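Local coordinates for mitogen-activated protein kinase kinase kinase 15 (PDB 6V0M) that is a serine/threonine kinase of the MAP3K level, also called ASK3, whose sterile alpha-motif domain probably mediates complex formation among apoptosis signal-regulating kinases, at residues 15-18 / 19-22. Sequence-based numbering, arbitrary orientation.
Sequences GADA and KTIE
Asp17, the N-cap residue of helix 18-26, folds its carboxylate over the first turn and meets Thr20 with both oxygens. OD2 of Asp17 accepts from the backbone N of Thr20 at 3.1 Å, the capping bond, from well above the carboxylate plane. As a second hold, OD1 of Asp17 accepts from the hydroxyl OG1 of Thr20 at 2.6 Å, on the syn side and 19° out of that plane, so one flat group grips amide and hydroxyl at different slants. With CG set between its own N and carbonyl carbon (chi1 61°), the acid turns back onto the helix end, and the two side chains cross at about a right angle. The negative charge there would probably be favoured by the helix dipole. Were Asp17 replaced by an alanine, the hydroxyl and amide of Thr20 would probably lose their carboxylate partner and the first turn its side-chain cap. Beneath the cap the regular helical bonds begin: Ile21 N to Asp17 O and Glu22 N to Ala18 O, both 3.0 Å. Ile21 lays CG1 against CB of Ala16 at 3.8 Å, an apolar contact reaching across the cap. Gly15 closes helix 4-13 in a Schellman motif; at this turn between the first two helices of the five-helix SAM domain, Ala16 and Ile21 pack on Leu11 of helix 4-13, while Ala16 and Thr20 also touch Leu52 of the long helix 50-70.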
loop_
_atom_site.group_PDB
_atom_site.type_symbol
_atom_site.label_atom_id
_atom_site.label_comp_id
_atom_site.label_asym_id
_atom_site.label_seq_id
_atom_site.Cartn_x
_atom_site.Cartn_y
_atom_site.Cartn_z
ATOM N N GLY A 15 5.427 7.293 3.653
ATOM C CA GLY A 15 6.764 7.235 4.270
ATOM C C GLY A 15 7.586 5.995 3.995
ATOM O O GLY A 15 8.454 5.617 4.768
ATOM N N ALA A 16 7.305 5.321 2.873
ATOM C CA ALA A 16 8.007 4.116 2.536
ATOM C C ALA A 16 9.398 4.457 2.018
ATOM O O ALA A 16 9.596 5.427 1.302
ATOM C CB ALA A 16 7.229 3.349 1.461
ATOM N N ASP A 17 10.374 3.662 2.439
ATOM C CA ASP A 17 11.783 3.759 2.032
ATOM C C ASP A 17 11.967 3.033 0.680
ATOM O O ASP A 17 11.124 2.218 0.259
ATOM C CB ASP A 17 12.664 3.094 3.070
ATOM C CG ASP A 17 12.351 1.638 3.215
ATOM O OD1 ASP A 17 11.280 1.295 3.794
ATOM O OD2 ASP A 17 13.125 0.830 2.671
ATOM N N ALA A 18 13.075 3.330 0.011
ATOM C CA ALA A 18 13.336 2.826 -1.337
ATOM C C ALA A 18 13.345 1.301 -1.407
ATOM O O ALA A 18 12.863 0.746 -2.375
ATOM C CB ALA A 18 14.670 3.365 -1.831
ATOM N N LYS A 19 13.906 0.627 -0.384
ATOM C CA LYS A 19 13.959 -0.831 -0.401
ATOM C C LYS A 19 12.593 -1.446 -0.278
ATOM O O LYS A 19 12.279 -2.440 -0.926
ATOM C CB LYS A 19 14.902 -1.410 0.691
ATOM C CG LYS A 19 16.340 -0.942 0.620
ATOM C CD LYS A 19 17.356 -2.052 0.300
ATOM C CE LYS A 19 17.370 -2.427 -1.175
ATOM N NZ LYS A 19 17.761 -3.849 -1.392
ATOM N N THR A 20 11.723 -0.850 0.546
ATOM C CA THR A 20 10.387 -1.312 0.675
ATOM C C THR A 20 9.576 -1.127 -0.595
ATOM O O THR A 20 8.784 -2.025 -0.971
ATOM C CB THR A 20 9.644 -0.679 1.855
ATOM O OG1 THR A 20 10.368 -1.043 3.030
ATOM C CG2 THR A 20 8.200 -1.219 1.921
ATOM N N ILE A 21 9.772 0.032 -1.231
ATOM C CA ILE A 21 9.122 0.357 -2.471
ATOM C C ILE A 21 9.539 -0.718 -3.524
ATOM O O ILE A 21 8.687 -1.226 -4.283
ATOM C CB ILE A 21 9.426 1.795 -2.910
ATOM C CG1 ILE A 21 8.655 2.799 -2.010
ATOM C CG2 ILE A 21 9.141 2.042 -4.400
ATOM C CD1 ILE A 21 9.098 4.210 -2.232
ATOM N N GLU A 22 10.811 -1.063 -3.546
ATOM C CA GLU A 22 11.296 -2.094 -4.495
ATOM C C GLU A 22 10.633 -3.436 -4.310
ATOM O O GLU A 22 10.203 -4.071 -5.279
ATOM C CB GLU A 22 12.813 -2.249 -4.423
ATOM C CG GLU A 22 13.544 -1.089 -5.043
ATOM C CD GLU A 22 15.051 -1.132 -4.831
ATOM O OE1 GLU A 22 15.546 -2.184 -4.364
ATOM O OE2 GLU A 22 15.730 -0.121 -5.169
#